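Local coordinates for protein dehalogenase (Rhodospirillaceae, PDB 6A41) that probably acts as a dehalogenating enzyme of the short-chain dehydrogenase/reductase type, built on a Rossmann-like fold, at residues A[16-25]-A[214-222]; A[32-40]-A[55-66]. One frame throughout, in Å; residues are numbered along the deposited sequence.

How the contacts relate
Both contacts belong to one Rossmann-like fold with a parallel sheet of strand order 3-2-1-4-5-6-7. Contact 1 packs helix 18-27 against helix 214-225, its centre about 9 Å from that of the chain; contact 2, at about 15 Å, pairs strand 31-34 with the edge strand 56-57, one of two within this chain. Their centres lie about 18 Å apart, yet Ala25 CB is 3.7 Å from Val32 CG2. Helix 18-27 leads into strand 31-34, with contact 2 nested in the loop that contact 1 closes. In short-chain dehydrogenases the loop after the first strand and the end of the second (here His35 and Asp36) usually border the dinucleotide site, so both contacts probably lie beside that region, although neither includes a cofactor.

Contact 1: residues A[16-25]-A[214-222]; sequences FAGHGTTRIA and SDELGATIC
Helices 18-25 and 214-222 cross at -63° with their axes 7.2 Å apart, and the CA atoms of Thr21 and Gly218 approach to 3.8 Å. Neither Gly20 nor Gly218 has a side chain between the backbones: Gly20 CA makes a CA-H...O contact to Ser214 O at 3.6 Å, and Gly218 CA lies 3.8 Å from Gly20 O.

Beside the close helix crossing at Gly20 and Gly218, Ile24 is a knob in the hole formed by Asp215, Gly218, Ala219 and Cys222. Its two branches divide the hole: CG1 of Ile24 lies 3.5 Å from Asp215 O, while CG2 faces Ala219 CA and Cys222 SG. Cys222 SG also lies 3.7 Å from Ala25 CB. On the other flank, Ile221 CD1 approaches both Ala17 CB and Thr21 OG1, the latter at 3.2 Å. Thr21 OG1 donates to Ala17 O from above the carbonyl plane; this N-cap carbonyl also accepts from Thr21 N. Ala17 CB also meets Leu217 CD2, and Val134 of the central sheet covers both Ala17 and Ile221.

At the partly exposed margin, Arg23 NH1 donates to Asp215 OD1 at 2.7 Å in a nearly straight salt bridge. The oxygen lies in the guanidinium plane and is met on its syn side but tilted out of the carboxylate plane, the two planar groups being turned 53° apart. Arg23 leaves its helix with CG anti to the backbone N (chi1 -173°), then bends at chi3, carrying NH1 to the carboxylate. Water 1 accepts from NH1 and is hydrogen-bonded to Ser214 OG. The chemistry thus separates into a largely apolar helix interface and a charged, hydrated margin, where bridge and water probably restrict rotation of the guanidinium.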
# COMPACT_ATOMS: atom_id res chain seq x y z
N PHE A 16 -22.63 6.52 12.67
CA PHE A 16 -21.19 6.68 12.27
C PHE A 16 -20.80 8.16 12.10
O PHE A 16 -20.83 8.89 13.09
CB PHE A 16 -21.00 5.85 10.94
CG PHE A 16 -19.55 5.49 10.59
CD1 PHE A 16 -18.49 5.60 11.52
CD2 PHE A 16 -19.29 4.96 9.36
CE1 PHE A 16 -17.20 5.27 11.17
CE2 PHE A 16 -18.03 4.56 9.03
CZ PHE A 16 -17.00 4.69 9.91
N ALA A 17 -20.49 8.64 10.90
CA ALA A 17 -19.93 9.97 10.75
C ALA A 17 -21.00 11.04 10.45
O ALA A 17 -20.68 12.21 10.14
CB ALA A 17 -18.93 9.99 9.63
N GLY A 18 -22.27 10.67 10.53
CA GLY A 18 -23.35 11.62 10.09
C GLY A 18 -23.41 12.97 10.80
O GLY A 18 -23.57 14.04 10.17
N HIS A 19 -23.40 12.93 12.12
CA HIS A 19 -23.48 14.14 12.87
C HIS A 19 -22.28 15.02 12.73
O HIS A 19 -22.43 16.24 12.58
CB HIS A 19 -23.76 13.84 14.35
CG HIS A 19 -25.17 13.40 14.58
ND1 HIS A 19 -25.79 13.52 15.80
CD2 HIS A 19 -26.13 13.01 13.70
CE1 HIS A 19 -27.04 13.09 15.69
NE2 HIS A 19 -27.27 12.77 14.43
N GLY A 20 -21.09 14.41 12.84
CA GLY A 20 -19.80 15.21 12.66
C GLY A 20 -19.83 15.88 11.30
O GLY A 20 -19.50 17.03 11.17
N THR A 21 -20.19 15.10 10.25
CA THR A 21 -20.16 15.62 8.94
C THR A 21 -21.22 16.74 8.81
O THR A 21 -20.94 17.74 8.25
CB THR A 21 -20.38 14.56 7.87
OG1 THR A 21 -19.38 13.50 8.05
CG2 THR A 21 -20.24 15.17 6.48
N THR A 22 -22.44 16.53 9.31
CA THR A 22 -23.48 17.57 9.19
C THR A 22 -23.00 18.89 9.78
O THR A 22 -23.11 19.98 9.18
CB THR A 22 -24.73 17.14 9.98
OG1 THR A 22 -25.30 16.01 9.38
CG2 THR A 22 -25.77 18.25 9.99
N ARG A 23 -22.48 18.74 10.99
CA ARG A 23 -22.02 19.87 11.81
C ARG A 23 -20.93 20.72 11.12
O ARG A 23 -21.03 21.99 11.03
CB ARG A 23 -21.49 19.38 13.17
CG ARG A 23 -21.16 20.49 14.12
CD ARG A 23 -20.55 20.05 15.49
NE ARG A 23 -21.48 19.16 16.11
CZ ARG A 23 -21.41 17.84 16.28
NH1 ARG A 23 -20.41 17.12 15.95
NH2 ARG A 23 -22.48 17.25 16.84
N ILE A 24 -19.91 20.05 10.65
CA ILE A 24 -18.84 20.76 9.93
C ILE A 24 -19.31 21.29 8.58
O ILE A 24 -18.97 22.45 8.26
CB ILE A 24 -17.58 19.88 9.81
CG1 ILE A 24 -16.99 19.48 11.19
CG2 ILE A 24 -16.48 20.63 9.07
CD1 ILE A 24 -16.67 20.66 12.10
N ALA A 25 -20.07 20.51 7.80
CA ALA A 25 -20.51 20.96 6.49
C ALA A 25 -21.31 22.28 6.65
O ALA A 25 -21.14 23.24 5.92
CB ALA A 25 -21.36 19.89 5.87
N SER A 214 -15.52 13.35 16.41
CA SER A 214 -16.43 13.18 15.29
C SER A 214 -16.27 14.44 14.36
O SER A 214 -16.38 14.27 13.14
CB SER A 214 -17.91 13.03 15.72
OG SER A 214 -18.22 14.26 16.32
N ASP A 215 -15.97 15.63 14.92
CA ASP A 215 -15.61 16.81 14.13
C ASP A 215 -14.37 16.76 13.24
O ASP A 215 -14.32 17.51 12.23
CB ASP A 215 -15.56 18.02 15.00
CG ASP A 215 -17.02 18.45 15.39
OD1 ASP A 215 -18.06 17.88 14.91
OD2 ASP A 215 -17.10 19.36 16.18
N GLU A 216 -13.42 15.91 13.62
CA GLU A 216 -12.20 15.65 12.84
C GLU A 216 -12.54 14.79 11.64
O GLU A 216 -12.12 15.10 10.49
CB GLU A 216 -11.06 14.98 13.64
CG GLU A 216 -10.40 15.93 14.59
CD GLU A 216 -9.57 15.30 15.75
OE1 GLU A 216 -9.85 14.20 16.24
OE2 GLU A 216 -8.60 15.98 16.15
N LEU A 217 -13.27 13.71 11.92
CA LEU A 217 -13.79 12.87 10.76
C LEU A 217 -14.67 13.71 9.86
O LEU A 217 -14.52 13.64 8.63
CB LEU A 217 -14.50 11.67 11.30
CG LEU A 217 -15.02 10.65 10.30
CD1 LEU A 217 -14.01 10.22 9.34
CD2 LEU A 217 -15.52 9.42 11.01
N GLY A 218 -15.57 14.50 10.48
CA GLY A 218 -16.43 15.39 9.65
C GLY A 218 -15.62 16.41 8.77
O GLY A 218 -15.94 16.61 7.56
N ALA A 219 -14.60 17.01 9.35
CA ALA A 219 -13.79 17.95 8.65
C ALA A 219 -13.03 17.25 7.48
O ALA A 219 -12.85 17.86 6.41
CB ALA A 219 -12.75 18.73 9.53
N THR A 220 -12.58 16.03 7.71
CA THR A 220 -11.96 15.24 6.63
C THR A 220 -12.84 14.97 5.46
O THR A 220 -12.48 15.14 4.30
CB THR A 220 -11.26 14.01 7.23
OG1 THR A 220 -10.31 14.45 8.26
CG2 THR A 220 -10.54 13.31 6.17
N ILE A 221 -14.01 14.46 5.76
CA ILE A 221 -15.03 14.25 4.74
C ILE A 221 -15.41 15.54 4.02
O ILE A 221 -15.45 15.56 2.73
CB ILE A 221 -16.25 13.51 5.37
CG1 ILE A 221 -15.92 12.14 5.92
CG2 ILE A 221 -17.46 13.54 4.45
CD1 ILE A 221 -16.94 11.67 7.00
N CYS A 222 -15.63 16.63 4.76
CA CYS A 222 -15.87 17.91 4.19
C CYS A 222 -14.75 18.41 3.25
O CYS A 222 -14.99 18.89 2.14
CB CYS A 222 -16.15 18.97 5.23
SG CYS A 222 -17.80 18.74 5.94
O HOH W 1 -21.10 14.46 16.90

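Contact 2: residues A[32-40]-A[55-66]; sequences VLAHDPSFD and AHALSAVEPAAM
The second beta-alpha-beta unit of the Rossmann-like fold places strand 31-34 parallel to strand 56-57, and this contact joins those strands and the loops that follow them. Three backbone bonds set the register: His56 N to Val32 O, Ala34 N to His56 O at 2.8 Å, and Leu58 N to Ala34 O at 2.9 Å. The last is nearly straight (176°). Leu33 and His56 send their side chains to one sheet face, where Leu33 CD2 touches His56 CB; Ala34 and Ala57 point to the other.

On the Ala57 side, Phe39 folds back over the strand. Ala57 CB makes a CH-pi contact over one face of the Phe39 ring, 3.9 Å from the centroid, while Asp36 CB covers the opposite face. Phe39 CG stands anti to its carbonyl carbon (chi1 -68°), bringing the ring over the alanine methyl. Asp36 OD2 accepts from both Ser38 N and Ser38 OG; the backbone bond closes an Asx turn. Val61 CG1 fits against this bend, 3.4 Å from both Asp36 O and Asp40 N.

His35 reaches toward the second loop. Its NE2 donates a weak, bent bond to Val61 O (3.3 Å, 125°), while water 2 lies in the ring plane and bridges the same two atoms. The bond from Asn12 N to ND1, with water 2 and the weak bond at NE2, probably limits the ring's rotation. Met66, a selenomethionine, runs across His35 at about a right angle, with Met66 CE 3.9 Å from His35 CG. Helix 42-51 links the paired strands, completing the beta-alpha-beta crossover, and strands 56-57, 31-34 and 7-10, the last bonded through Ile8 and Ile10 to Leu33 and His35, form the 3-2-1 half of the sheet characteristic of a Rossmann-like fold.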
# COMPACT_ATOMS: atom_id res chain seq x y z
N VAL A 32 -27.08 20.94 3.48
CA VAL A 32 -27.03 19.56 3.82
C VAL A 32 -28.44 18.96 3.70
O VAL A 32 -29.41 19.47 4.28
CB VAL A 32 -26.49 19.38 5.26
CG1 VAL A 32 -26.58 17.94 5.67
CG2 VAL A 32 -25.05 19.93 5.34
N LEU A 33 -28.51 17.86 2.97
CA LEU A 33 -29.62 16.98 2.85
C LEU A 33 -29.27 15.65 3.51
O LEU A 33 -28.18 15.11 3.27
CB LEU A 33 -29.88 16.68 1.40
CG LEU A 33 -30.08 17.87 0.48
CD1 LEU A 33 -30.40 17.42 -0.90
CD2 LEU A 33 -31.06 18.90 1.08
N ALA A 34 -30.14 15.13 4.33
CA ALA A 34 -29.81 13.96 5.12
C ALA A 34 -30.86 12.91 4.93
O ALA A 34 -32.05 13.21 5.10
CB ALA A 34 -29.70 14.31 6.61
N HIS A 35 -30.41 11.70 4.70
CA HIS A 35 -31.20 10.47 4.74
C HIS A 35 -30.98 9.72 6.07
O HIS A 35 -29.89 9.76 6.64
CB HIS A 35 -30.82 9.56 3.58
CG HIS A 35 -31.10 8.11 3.82
ND1 HIS A 35 -30.16 7.28 4.37
CD2 HIS A 35 -32.22 7.35 3.62
CE1 HIS A 35 -30.70 6.08 4.55
NE2 HIS A 35 -31.94 6.08 4.10
N ASP A 36 -32.02 9.07 6.55
CA ASP A 36 -31.87 8.10 7.60
C ASP A 36 -33.10 7.16 7.55
O ASP A 36 -34.20 7.62 7.34
CB ASP A 36 -31.69 8.76 9.00
CG ASP A 36 -31.26 7.75 10.08
OD1 ASP A 36 -30.00 7.47 10.14
OD2 ASP A 36 -32.19 7.21 10.84
N PRO A 37 -32.91 5.87 7.88
CA PRO A 37 -34.10 5.02 8.00
C PRO A 37 -35.11 5.49 8.97
O PRO A 37 -36.25 5.11 8.86
CB PRO A 37 -33.56 3.69 8.55
CG PRO A 37 -32.18 3.71 8.10
CD PRO A 37 -31.69 5.11 8.16
N SER A 38 -34.76 6.29 9.94
CA SER A 38 -35.74 6.81 10.89
C SER A 38 -36.54 7.98 10.39
O SER A 38 -37.54 8.28 10.95
CB SER A 38 -35.09 7.19 12.18
OG SER A 38 -34.31 8.35 12.14
N PHE A 39 -36.10 8.63 9.32
CA PHE A 39 -36.70 9.82 8.80
C PHE A 39 -38.08 9.65 8.07
O PHE A 39 -38.63 10.65 7.61
CB PHE A 39 -35.72 10.62 7.93
CG PHE A 39 -34.56 11.23 8.67
CD1 PHE A 39 -34.45 11.19 10.06
CD2 PHE A 39 -33.56 11.85 7.99
CE1 PHE A 39 -33.43 11.78 10.72
CE2 PHE A 39 -32.50 12.39 8.68
CZ PHE A 39 -32.46 12.41 10.02
N ASP A 40 -38.63 8.44 7.97
CA ASP A 40 -40.09 8.33 7.69
C ASP A 40 -40.92 8.85 8.85
O ASP A 40 -42.11 9.11 8.67
CB ASP A 40 -40.52 6.93 7.22
CG ASP A 40 -40.15 5.83 8.17
OD1 ASP A 40 -39.49 6.07 9.24
OD2 ASP A 40 -40.49 4.68 7.77
N ALA A 55 -29.89 22.07 8.08
CA ALA A 55 -29.88 20.73 7.45
C ALA A 55 -31.34 20.30 7.19
O ALA A 55 -32.19 20.60 7.99
CB ALA A 55 -29.24 19.70 8.32
N HIS A 56 -31.59 19.61 6.09
CA HIS A 56 -32.95 19.12 5.71
C HIS A 56 -33.00 17.57 5.85
O HIS A 56 -32.29 16.80 5.14
CB HIS A 56 -33.25 19.49 4.28
CG HIS A 56 -34.61 19.01 3.81
ND1 HIS A 56 -35.79 19.64 4.15
CD2 HIS A 56 -34.96 17.98 2.99
CE1 HIS A 56 -36.82 18.96 3.64
NE2 HIS A 56 -36.34 17.98 2.88
N ALA A 57 -33.91 17.08 6.67
CA ALA A 57 -34.14 15.64 6.81
C ALA A 57 -35.13 15.19 5.70
O ALA A 57 -36.27 15.70 5.63
CB ALA A 57 -34.67 15.35 8.20
N LEU A 58 -34.73 14.25 4.85
CA LEU A 58 -35.58 13.79 3.76
C LEU A 58 -36.55 12.74 4.28
O LEU A 58 -36.18 11.83 5.10
CB LEU A 58 -34.69 13.12 2.71
CG LEU A 58 -33.77 14.15 2.03
CD1 LEU A 58 -32.61 13.39 1.36
CD2 LEU A 58 -34.53 14.86 0.94
N SER A 59 -37.79 12.85 3.87
CA SER A 59 -38.82 11.99 4.46
C SER A 59 -38.91 10.64 3.71
O SER A 59 -39.47 9.69 4.22
CB SER A 59 -40.18 12.74 4.48
OG SER A 59 -40.46 13.09 3.16
N ALA A 60 -38.25 10.49 2.57
CA ALA A 60 -38.20 9.17 1.86
C ALA A 60 -37.00 8.42 2.31
O ALA A 60 -35.91 9.03 2.51
CB ALA A 60 -38.20 9.33 0.35
N VAL A 61 -37.21 7.13 2.57
CA VAL A 61 -36.16 6.31 3.17
C VAL A 61 -35.62 5.26 2.25
O VAL A 61 -34.47 4.89 2.42
CB VAL A 61 -36.56 5.63 4.50
CG1 VAL A 61 -36.92 6.75 5.51
CG2 VAL A 61 -37.68 4.62 4.33
N GLU A 62 -36.39 4.82 1.25
CA GLU A 62 -35.89 3.85 0.27
C GLU A 62 -35.04 4.54 -0.80
O GLU A 62 -35.28 5.70 -1.18
CB GLU A 62 -37.01 3.09 -0.33
CG GLU A 62 -37.80 2.27 0.73
CD GLU A 62 -36.87 1.39 1.62
OE1 GLU A 62 -35.88 0.80 1.11
OE2 GLU A 62 -37.08 1.31 2.88
N PRO A 63 -33.98 3.84 -1.28
CA PRO A 63 -32.94 4.46 -2.14
C PRO A 63 -33.40 5.25 -3.34
O PRO A 63 -33.12 6.45 -3.42
CB PRO A 63 -32.05 3.30 -2.53
CG PRO A 63 -32.17 2.41 -1.33
CD PRO A 63 -33.63 2.45 -0.99
N ALA A 64 -34.09 4.64 -4.25
CA ALA A 64 -34.57 5.35 -5.43
C ALA A 64 -35.49 6.55 -5.08
O ALA A 64 -35.28 7.66 -5.59
CB ALA A 64 -35.25 4.36 -6.36
N ALA A 65 -36.45 6.36 -4.19
CA ALA A 65 -37.34 7.46 -3.81
C ALA A 65 -36.56 8.56 -3.09
O ALA A 65 -36.88 9.77 -3.21
CB ALA A 65 -38.47 6.93 -2.88
N MSE A 66 -35.62 8.12 -2.23
CA MSE A 66 -34.82 9.10 -1.41
C MSE A 66 -33.99 9.97 -2.33
O MSE A 66 -33.98 11.18 -2.19
CB MSE A 66 -34.00 8.41 -0.36
CG MSE A 66 -33.27 9.38 0.57
SE MSE A 66 -31.56 9.98 -0.30
CE MSE A 66 -30.71 8.16 -0.09
O HOH W 2 -33.08 3.55 4.43
O HOH W 3 -34.37 9.80 4.64